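Local structure of cell division control protein 73 (Saccharomyces cerevisiae, 3V46) at residues A[23-28]-A[92-97]; A[33-38]-A[150-155]; A[74-79]-A[101-106]. The protein serves as a PAF1 complex subunit in RNA polymerase II transcription elongation and coupled histone modification, its C-terminal Ras-like domain promoting association with chromatin. All coordinates share one frame; numbering follows the deposited sequence.

Contact 1. Residues A[23-28]-A[92-97]; sequences ASSILT and FTTGHT
L27 and F92 make the apolar part of this contact. The two side chains cross obliquely. CD1 of L27 comes to the edge of the F92 ring, close to its plane, with 3.9 Å between L27 CD1 and F92 CE2. On L27, CG lies anti to the carbonyl carbon (chi1 -71°) and the chain runs on extended, which carries CD1 to the ring. The contact turns polar toward S24. A water bridges S24 OG and the backbone O of T94. It donates to T94 O at 2.8 Å and lies 2.5 Å from S24 OG. Between these two ends, the methyl CG2 of T94 lies 4.1 Å from S25 OG. That hydroxyl is bonded to the backbone N of A22, and the touch with T94 is loose. The T94 hydroxyl turns back on its own loop: OG1 accepts from H96 N at 3.0 Å in a nearly straight bond, an ST turn. With an alanine here, the H96 amide would probably lose its acceptor and S25 its methyl neighbour, leaving the turn less firmly held. Segment 23-28 lies in the loop after strand 16-18, where Ras-like GTPases carry the P-loop, but this domain does not bind GTP. Segment 92-97 starts at the last residue of strand 88-92 and runs into the loop after it. Both strands are central and parallel in the Ras-like sheet. F120 of strand 116-122 packs on both L27 and F92, while helix 32-38 adds I32 against F92.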
loop_
_atom_site.group_PDB
_atom_site.type_symbol
_atom_site.label_atom_id
_atom_site.label_comp_id
_atom_site.label_asym_id
_atom_site.label_seq_id
_atom_site.Cartn_x
_atom_site.Cartn_y
_atom_site.Cartn_z
ATOM N N ALA A 23 11.618 -10.359 -0.561
ATOM C CA ALA A 23 11.555 -11.536 0.279
ATOM C C ALA A 23 11.140 -11.154 1.685
ATOM O O ALA A 23 10.428 -11.900 2.351
ATOM C CB ALA A 23 12.914 -12.254 0.296
ATOM N N SER A 24 11.562 -9.966 2.111
ATOM C CA SER A 24 11.348 -9.493 3.475
ATOM C C SER A 24 9.957 -8.901 3.708
ATOM O O SER A 24 9.594 -8.594 4.841
ATOM C CB SER A 24 12.385 -8.423 3.801
ATOM O OG SER A 24 12.291 -7.356 2.867
ATOM N N SER A 25 9.178 -8.750 2.646
ATOM C CA SER A 25 7.891 -8.062 2.750
ATOM C C SER A 25 6.953 -8.761 3.706
ATOM O O SER A 25 6.764 -9.968 3.617
ATOM C CB SER A 25 7.221 -7.980 1.386
ATOM O OG SER A 25 7.917 -7.075 0.548
ATOM N N ILE A 26 6.351 -8.005 4.616
ATOM C CA ILE A 26 5.374 -8.607 5.517
ATOM C C ILE A 26 3.958 -8.495 4.956
ATOM O O ILE A 26 3.116 -9.311 5.308
ATOM C CB ILE A 26 5.476 -8.116 6.997
ATOM C CG1 ILE A 26 4.997 -6.681 7.169
ATOM C CG2 ILE A 26 6.910 -8.289 7.520
ATOM C CD1 ILE A 26 5.067 -6.221 8.641
ATOM N N LEU A 27 3.720 -7.517 4.074
ATOM C CA LEU A 27 2.452 -7.392 3.350
ATOM C C LEU A 27 2.699 -7.481 1.844
ATOM O O LEU A 27 3.576 -6.803 1.313
ATOM C CB LEU A 27 1.746 -6.071 3.666
ATOM C CG LEU A 27 1.131 -5.919 5.054
ATOM C CD1 LEU A 27 0.581 -4.510 5.256
ATOM C CD2 LEU A 27 0.033 -6.946 5.263
ATOM N N THR A 28 1.939 -8.351 1.178
ATOM C CA THR A 28 2.035 -8.524 -0.268
ATOM C C THR A 28 0.630 -8.679 -0.840
ATOM O O THR A 28 -0.337 -8.737 -0.087
ATOM C CB THR A 28 2.812 -9.779 -0.615
ATOM O OG1 THR A 28 1.997 -10.922 -0.332
ATOM C CG2 THR A 28 4.100 -9.865 0.204
ATOM N N PHE A 92 3.164 0.912 -1.171
ATOM C CA PHE A 92 3.827 0.180 -0.112
ATOM C C PHE A 92 5.251 -0.072 -0.556
ATOM O O PHE A 92 5.482 -0.530 -1.679
ATOM C CB PHE A 92 3.132 -1.157 0.157
ATOM C CG PHE A 92 1.803 -1.041 0.850
ATOM C CD1 PHE A 92 0.905 -0.047 0.522
ATOM C CD2 PHE A 92 1.445 -1.940 1.820
ATOM C CE1 PHE A 92 -0.326 0.040 1.165
ATOM C CE2 PHE A 92 0.216 -1.857 2.455
ATOM C CZ PHE A 92 -0.668 -0.881 2.119
ATOM N N THR A 93 6.211 0.192 0.328
ATOM C CA THR A 93 7.616 0.081 -0.034
ATOM C C THR A 93 8.298 -1.127 0.589
ATOM O O THR A 93 8.002 -1.527 1.717
ATOM C CB THR A 93 8.402 1.332 0.388
ATOM O OG1 THR A 93 8.297 1.500 1.806
ATOM C CG2 THR A 93 7.865 2.560 -0.295
ATOM N N THR A 94 9.227 -1.690 -0.172
ATOM C CA THR A 94 9.971 -2.870 0.232
ATOM C C THR A 94 11.192 -2.466 1.013
ATOM O O THR A 94 11.738 -3.252 1.770
ATOM C CB THR A 94 10.479 -3.650 -0.994
ATOM O OG1 THR A 94 11.349 -2.808 -1.758
ATOM C CG2 THR A 94 9.315 -4.103 -1.861
ATOM N N GLY A 95 11.634 -1.234 0.796
ATOM C CA GLY A 95 12.886 -0.771 1.359
ATOM C C GLY A 95 14.033 -0.761 0.363
ATOM O O GLY A 95 15.122 -0.331 0.703
ATOM N N HIS A 96 13.806 -1.242 -0.857
ATOM C CA HIS A 96 14.837 -1.189 -1.901
ATOM C C HIS A 96 14.597 0.027 -2.776
ATOM O O HIS A 96 13.497 0.207 -3.286
ATOM C CB HIS A 96 14.793 -2.431 -2.779
ATOM C CG HIS A 96 15.106 -3.695 -2.047
ATOM N ND1 HIS A 96 14.381 -4.851 -2.225
ATOM C CD2 HIS A 96 16.071 -3.987 -1.141
ATOM C CE1 HIS A 96 14.883 -5.804 -1.458
ATOM N NE2 HIS A 96 15.901 -5.304 -0.785
ATOM N N THR A 97 15.624 0.852 -2.974
ATOM C CA THR A 97 15.446 2.051 -3.777
ATOM C C THR A 97 15.185 1.694 -5.242
ATOM O O THR A 97 14.539 2.452 -5.959
ATOM C CB THR A 97 16.646 3.006 -3.666
ATOM O OG1 THR A 97 16.955 3.230 -2.281
ATOM C CG2 THR A 97 16.322 4.339 -4.327
HETATM O O HOH W 1 10.615 -5.486 3.095
#

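Contact 2. Residues A[33-38]-A[150-155]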
loop_
_atom_site.group_PDB
_atom_site.type_symbol
_atom_site.label_atom_id
_atom_site.label_comp_id
_atom_site.label_asym_id
_atom_site.label_seq_id
_atom_site.Cartn_x
_atom_site.Cartn_y
_atom_site.Cartn_z
ATOM N N LYS A 33 -5.648 -8.646 1.238
ATOM C CA LYS A 33 -7.090 -8.649 1.406
ATOM C C LYS A 33 -7.461 -9.103 2.819
ATOM O O LYS A 33 -8.294 -8.476 3.476
ATOM C CB LYS A 33 -7.747 -9.539 0.347
ATOM C CG LYS A 33 -9.250 -9.500 0.367
ATOM C CD LYS A 33 -9.824 -10.384 -0.735
ATOM C CE LYS A 33 -9.270 -10.005 -2.089
ATOM N NZ LYS A 33 -10.023 -10.702 -3.188
ATOM N N GLN A 34 -6.856 -10.191 3.290
ATOM C CA GLN A 34 -7.135 -10.665 4.637
ATOM C C GLN A 34 -6.832 -9.561 5.647
ATOM O O GLN A 34 -7.572 -9.344 6.607
ATOM C CB GLN A 34 -6.289 -11.896 4.967
ATOM C CG GLN A 34 -6.606 -13.100 4.105
ATOM C CD GLN A 34 -6.530 -14.409 4.872
ATOM O OE1 GLN A 34 -6.269 -14.427 6.078
ATOM N NE2 GLN A 34 -6.759 -15.517 4.174
ATOM N N PHE A 35 -5.730 -8.866 5.428
ATOM C CA PHE A 35 -5.322 -7.832 6.355
ATOM C C PHE A 35 -6.305 -6.663 6.343
ATOM O O PHE A 35 -6.854 -6.292 7.378
ATOM C CB PHE A 35 -3.899 -7.365 6.035
ATOM C CG PHE A 35 -3.333 -6.404 7.039
ATOM C CD1 PHE A 35 -3.109 -6.792 8.347
ATOM C CD2 PHE A 35 -3.014 -5.122 6.661
ATOM C CE1 PHE A 35 -2.581 -5.899 9.273
ATOM C CE2 PHE A 35 -2.479 -4.228 7.572
ATOM C CZ PHE A 35 -2.262 -4.619 8.877
ATOM N N LEU A 36 -6.537 -6.088 5.172
ATOM C CA LEU A 36 -7.348 -4.883 5.082
ATOM C C LEU A 36 -8.859 -5.099 5.230
ATOM O O LEU A 36 -9.565 -4.195 5.663
ATOM C CB LEU A 36 -7.062 -4.149 3.778
ATOM C CG LEU A 36 -5.648 -3.598 3.638
ATOM C CD1 LEU A 36 -5.550 -2.801 2.368
ATOM C CD2 LEU A 36 -5.277 -2.731 4.840
ATOM N N LEU A 37 -9.362 -6.270 4.859
ATOM C CA LEU A 37 -10.792 -6.524 4.957
ATOM C C LEU A 37 -11.187 -7.231 6.247
ATOM O O LEU A 37 -12.263 -6.975 6.795
ATOM C CB LEU A 37 -11.277 -7.342 3.759
ATOM C CG LEU A 37 -11.209 -6.595 2.427
ATOM C CD1 LEU A 37 -11.799 -7.452 1.328
ATOM C CD2 LEU A 37 -11.942 -5.258 2.511
ATOM N N GLU A 38 -10.333 -8.129 6.727
ATOM C CA GLU A 38 -10.682 -8.924 7.892
ATOM C C GLU A 38 -9.874 -8.543 9.120
ATOM O O GLU A 38 -10.094 -9.090 10.197
ATOM C CB GLU A 38 -10.479 -10.405 7.591
ATOM C CG GLU A 38 -11.238 -10.891 6.372
ATOM C CD GLU A 38 -11.248 -12.401 6.266
ATOM O OE1 GLU A 38 -10.160 -12.997 6.108
ATOM O OE2 GLU A 38 -12.346 -12.990 6.357
ATOM N N VAL A 150 -6.624 -4.897 14.522
ATOM C CA VAL A 150 -7.865 -4.190 14.233
ATOM C C VAL A 150 -7.629 -2.684 14.203
ATOM O O VAL A 150 -8.130 -1.981 13.316
ATOM C CB VAL A 150 -8.968 -4.540 15.254
ATOM C CG1 VAL A 150 -10.033 -3.456 15.277
ATOM C CG2 VAL A 150 -9.580 -5.884 14.908
ATOM N N GLU A 151 -6.862 -2.192 15.165
ATOM C CA GLU A 151 -6.602 -0.765 15.275
ATOM C C GLU A 151 -5.628 -0.303 14.199
ATOM O O GLU A 151 -5.791 0.780 13.640
ATOM C CB GLU A 151 -6.066 -0.415 16.669
ATOM C CG GLU A 151 -5.518 1.005 16.801
ATOM C CD GLU A 151 -6.597 2.076 16.771
ATOM O OE1 GLU A 151 -7.797 1.729 16.847
ATOM O OE2 GLU A 151 -6.237 3.273 16.678
ATOM N N VAL A 152 -4.628 -1.128 13.895
ATOM C CA VAL A 152 -3.682 -0.790 12.833
ATOM C C VAL A 152 -4.435 -0.641 11.515
ATOM O O VAL A 152 -4.217 0.305 10.766
ATOM C CB VAL A 152 -2.567 -1.840 12.686
ATOM C CG1 VAL A 152 -1.735 -1.571 11.441
ATOM C CG2 VAL A 152 -1.674 -1.834 13.904
ATOM N N VAL A 153 -5.344 -1.562 11.240
ATOM C CA VAL A 153 -6.086 -1.512 9.989
ATOM C C VAL A 153 -7.054 -0.332 9.947
ATOM O O VAL A 153 -7.183 0.320 8.912
ATOM C CB VAL A 153 -6.796 -2.851 9.715
ATOM C CG1 VAL A 153 -7.693 -2.759 8.504
ATOM C CG2 VAL A 153 -5.747 -3.948 9.536
ATOM N N ARG A 154 -7.713 -0.042 11.067
ATOM C CA ARG A 154 -8.616 1.097 11.132
ATOM C C ARG A 154 -7.819 2.363 10.856
ATOM O O ARG A 154 -8.242 3.234 10.089
ATOM C CB ARG A 154 -9.305 1.184 12.501
ATOM C CG ARG A 154 -10.176 2.406 12.658
ATOM C CD ARG A 154 -10.810 2.485 14.049
ATOM N NE ARG A 154 -11.676 1.340 14.332
ATOM C CZ ARG A 154 -11.401 0.376 15.211
ATOM N NH1 ARG A 154 -10.278 0.405 15.923
ATOM N NH2 ARG A 154 -12.262 -0.618 15.387
ATOM N N TYR A 155 -6.648 2.450 11.464
ATOM C CA TYR A 155 -5.797 3.612 11.272
ATOM C C TYR A 155 -5.311 3.706 9.833
ATOM O O TYR A 155 -5.231 4.791 9.261
ATOM C CB TYR A 155 -4.600 3.572 12.215
ATOM C CG TYR A 155 -3.642 4.681 11.890
ATOM C CD1 TYR A 155 -3.891 5.982 12.290
ATOM C CD2 TYR A 155 -2.525 4.437 11.119
ATOM C CE1 TYR A 155 -3.026 7.002 11.958
ATOM C CE2 TYR A 155 -1.663 5.439 10.783
ATOM C CZ TYR A 155 -1.912 6.725 11.203
ATOM O OH TYR A 155 -1.041 7.739 10.860
#
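F35 and V153 carry the contact through a CH-pi interaction. The methyl CG2 of V153 sits over one face of the F35 ring, 3.7 Å from its centroid and only 14° off the ring normal. It is shifted slightly toward the rim, nearest to CZ. The side chains slide past each other in opposite directions. On F35, CG stands anti to the backbone N (chi1 -173°), which brings one ring face against the valine methyl. Ordinary apolar packing adds two further touches. CG1 of V152 meets the edge of the same ring, 4.0 Å from F35 CZ, the two side chains crossing at about a right angle. L36 CD2 makes a looser approach, 4.4 Å from V153 CG1. A third kind of contact joins side chain to backbone. V153 pushes its two methyls against carbonyls of helix 32-38: CG2 lies 3.4 Å from F35 O, and CG1 lies 3.7 Å from L36 O. L36 O also accepts a hydrogen bond from the W157 indole, one turn on from V153. One charged pair of helix 149-166 lies exposed away from the contact; R154 NH1 and E151 OE1 form a salt bridge of 3.0 Å. The two helical segments are nearly perpendicular, with axes 9.2 Å apart and a crossing angle of -85°. They belong to the first and last helices of the Ras-like domain, packed on one side of its sheet, where L141 touches F35 and V152. No polar bond joins the two segments. The contact rests on methyls packed against a ring and the backbone, so it depends on shape, and the W157 bond supplies a polar link just beyond segment 150-155.

Contact 3. Residues A[74-79]-A[101-106]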
loop_
_atom_site.group_PDB
_atom_site.type_symbol
_atom_site.label_atom_id
_atom_site.label_comp_id
_atom_site.label_asym_id
_atom_site.label_seq_id
_atom_site.Cartn_x
_atom_site.Cartn_y
_atom_site.Cartn_z
ATOM N N ASP A 74 1.055 -5.768 -7.813
ATOM C CA ASP A 74 2.445 -5.987 -7.400
ATOM C C ASP A 74 3.443 -5.705 -8.512
ATOM O O ASP A 74 4.619 -6.029 -8.392
ATOM C CB ASP A 74 2.653 -7.400 -6.833
ATOM C CG ASP A 74 2.611 -8.505 -7.891
ATOM O OD1 ASP A 74 2.447 -8.218 -9.088
ATOM O OD2 ASP A 74 2.761 -9.688 -7.513
ATOM N N ASN A 75 2.968 -5.062 -9.575
ATOM C CA ASN A 75 3.764 -4.821 -10.767
ATOM C C ASN A 75 3.186 -3.626 -11.516
ATOM O O ASN A 75 2.143 -3.104 -11.148
ATOM C CB ASN A 75 3.723 -6.050 -11.672
ATOM C CG ASN A 75 2.339 -6.289 -12.238
ATOM O OD1 ASN A 75 2.007 -5.814 -13.327
ATOM N ND2 ASN A 75 1.506 -6.979 -11.483
ATOM N N THR A 76 3.851 -3.189 -12.570
ATOM C CA THR A 76 3.383 -2.019 -13.307
ATOM C C THR A 76 3.053 -2.324 -14.762
ATOM O O THR A 76 3.086 -1.427 -15.606
ATOM C CB THR A 76 4.411 -0.868 -13.254
ATOM O OG1 THR A 76 5.658 -1.312 -13.790
ATOM C CG2 THR A 76 4.622 -0.390 -11.819
ATOM N N ARG A 77 2.721 -3.579 -15.058
ATOM C CA ARG A 77 2.394 -3.968 -16.428
ATOM C C ARG A 77 1.128 -3.274 -16.954
ATOM O O ARG A 77 0.986 -3.068 -18.156
ATOM C CB ARG A 77 2.240 -5.490 -16.530
ATOM C CG ARG A 77 3.503 -6.267 -16.164
ATOM C CD ARG A 77 3.367 -7.766 -16.459
ATOM N NE ARG A 77 2.287 -8.388 -15.688
ATOM C CZ ARG A 77 2.426 -8.868 -14.454
ATOM N NH1 ARG A 77 1.389 -9.409 -13.827
ATOM N NH2 ARG A 77 3.602 -8.807 -13.843
ATOM N N MET A 78 0.217 -2.917 -16.058
ATOM C CA MET A 78 -1.049 -2.297 -16.450
ATOM C C MET A 78 -0.865 -0.855 -16.902
ATOM O O MET A 78 -1.792 -0.255 -17.433
ATOM C CB MET A 78 -2.050 -2.320 -15.288
ATOM C CG MET A 78 -1.758 -1.306 -14.180
ATOM S SD MET A 78 -3.054 -1.241 -12.922
ATOM C CE MET A 78 -4.331 -0.310 -13.764
ATOM N N PHE A 79 0.323 -0.302 -16.682
ATOM C CA PHE A 79 0.558 1.120 -16.902
ATOM C C PHE A 79 0.973 1.381 -18.340
ATOM O O PHE A 79 2.115 1.737 -18.619
ATOM C CB PHE A 79 1.613 1.635 -15.923
ATOM C CG PHE A 79 1.134 1.687 -14.500
ATOM C CD1 PHE A 79 1.130 0.555 -13.713
ATOM C CD2 PHE A 79 0.676 2.870 -13.957
ATOM C CE1 PHE A 79 0.684 0.611 -12.407
ATOM C CE2 PHE A 79 0.232 2.924 -12.664
ATOM C CZ PHE A 79 0.234 1.793 -11.892
ATOM N N ASN A 101 12.476 2.319 -10.002
ATOM C CA ASN A 101 13.232 2.641 -11.214
ATOM C C ASN A 101 12.376 2.836 -12.470
ATOM O O ASN A 101 12.682 3.687 -13.306
ATOM C CB ASN A 101 14.311 1.592 -11.479
ATOM C CG ASN A 101 15.116 1.909 -12.725
ATOM O OD1 ASN A 101 14.972 1.253 -13.759
ATOM N ND2 ASN A 101 15.951 2.941 -12.639
ATOM N N ASN A 102 11.310 2.057 -12.605
ATOM C CA ASN A 102 10.444 2.143 -13.783
ATOM C C ASN A 102 9.143 2.905 -13.514
ATOM O O ASN A 102 8.212 2.876 -14.317
ATOM C CB ASN A 102 10.136 0.737 -14.307
ATOM C CG ASN A 102 9.079 0.734 -15.395
ATOM O OD1 ASN A 102 9.370 0.994 -16.566
ATOM N ND2 ASN A 102 7.839 0.438 -15.012
ATOM N N TYR A 103 9.084 3.596 -12.384
ATOM C CA TYR A 103 7.913 4.394 -12.049
ATOM C C TYR A 103 7.969 5.725 -12.813
ATOM O O TYR A 103 9.043 6.174 -13.209
ATOM C CB TYR A 103 7.866 4.672 -10.541
ATOM C CG TYR A 103 7.463 3.512 -9.630
ATOM C CD1 TYR A 103 7.466 2.197 -10.063
ATOM C CD2 TYR A 103 7.069 3.762 -8.325
ATOM C CE1 TYR A 103 7.094 1.156 -9.207
ATOM C CE2 TYR A 103 6.696 2.742 -7.469
ATOM C CZ TYR A 103 6.707 1.441 -7.907
ATOM O OH TYR A 103 6.317 0.441 -7.025
ATOM N N GLN A 104 6.819 6.368 -13.000
ATOM C CA GLN A 104 6.777 7.653 -13.693
ATOM C C GLN A 104 7.694 8.643 -12.992
ATOM O O GLN A 104 8.433 9.393 -13.641
ATOM C CB GLN A 104 5.355 8.210 -13.706
ATOM C CG GLN A 104 5.217 9.502 -14.463
ATOM C CD GLN A 104 5.556 9.340 -15.928
ATOM O OE1 GLN A 104 5.265 8.309 -16.534
ATOM N NE2 GLN A 104 6.177 10.359 -16.504
ATOM N N TRP A 105 7.617 8.652 -11.663
ATOM C CA TRP A 105 8.485 9.478 -10.834
ATOM C C TRP A 105 9.407 8.525 -10.092
ATOM O O TRP A 105 8.980 7.816 -9.169
ATOM C CB TRP A 105 7.652 10.338 -9.868
ATOM C CG TRP A 105 6.563 11.066 -10.582
ATOM C CD1 TRP A 105 6.691 12.201 -11.331
ATOM C CD2 TRP A 105 5.182 10.691 -10.654
ATOM N NE1 TRP A 105 5.476 12.558 -11.862
ATOM C CE2 TRP A 105 4.531 11.651 -11.457
ATOM C CE3 TRP A 105 4.430 9.643 -10.108
ATOM C CZ2 TRP A 105 3.166 11.595 -11.731
ATOM C CZ3 TRP A 105 3.078 9.590 -10.380
ATOM C CH2 TRP A 105 2.460 10.559 -11.189
ATOM N N ASN A 106 10.665 8.452 -10.525
ATOM C CA ASN A 106 11.519 7.347 -10.083
ATOM C C ASN A 106 12.479 7.657 -8.933
ATOM O O ASN A 106 13.258 6.797 -8.523
ATOM C CB ASN A 106 12.285 6.752 -11.268
ATOM C CG ASN A 106 13.247 7.739 -11.905
ATOM O OD1 ASN A 106 13.498 8.818 -11.372
ATOM N ND2 ASN A 106 13.808 7.359 -13.048
#
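The backbone N of R77 gives N75 OD1 a hydrogen bond of 2.9 Å, folding the chain round T76, the residue that meets N102 and Y103. This is an Asx turn. The other end of the same amide is held too: N75 ND2 donates to D74 OD1 at 2.9 Å, almost straight at 173°. Both amide ends are thus fixed, and N75 OD1 also lies over the centre of the R77 guanidinium face. A type I beta turn follows from T76 to F79. In the Ras-like fold segment 74-79 follows strand 68-73, the position of switch II in Ras-like GTPases, though this domain does not bind GTP. Segment 101-106 leads into helix 108-114. T76 presents two branches to segment 101-106. Its OG1 is 3.1 Å from N102 ND2, the side chains sliding past each other in opposite directions. Its methyl CG2 lies 3.9 Å from Y103 CE1, and here the side chains cross at about a right angle. The T76 chi1 of 58° sets OG1 between the backbone N and the carbonyl carbon, which leaves CG2 beside the N and facing the tyrosine. The Y103 hydroxyl is bonded to Q99, and its ring is packed among L18, I91 and L111. W85 touches T76 and meets the Y103 ring with planes at about 45°, and it stacks on F79.

How the contacts relate
Contact 2 is the buried one, joining two helices on one side of the sheet. Contacts 1 and 3 are partly buried and join loops at the ends of sheet strands. Contact 1 touches contact 2 directly: L27 CD2 packs 3.8 Å from F35 CD2. Contacts 1 and 3 use different parts of the same connection between strand 88-92 and helix 108-114, and Q99 bonds to residues of both. Contacts 2 and 3 lie about 26 Å apart between centres, on opposite sides of the chain centre. The chemistry follows the place: apolar between the helices, mixed with a bridging water in contact 1, and threonine between amide and ring in contact 3.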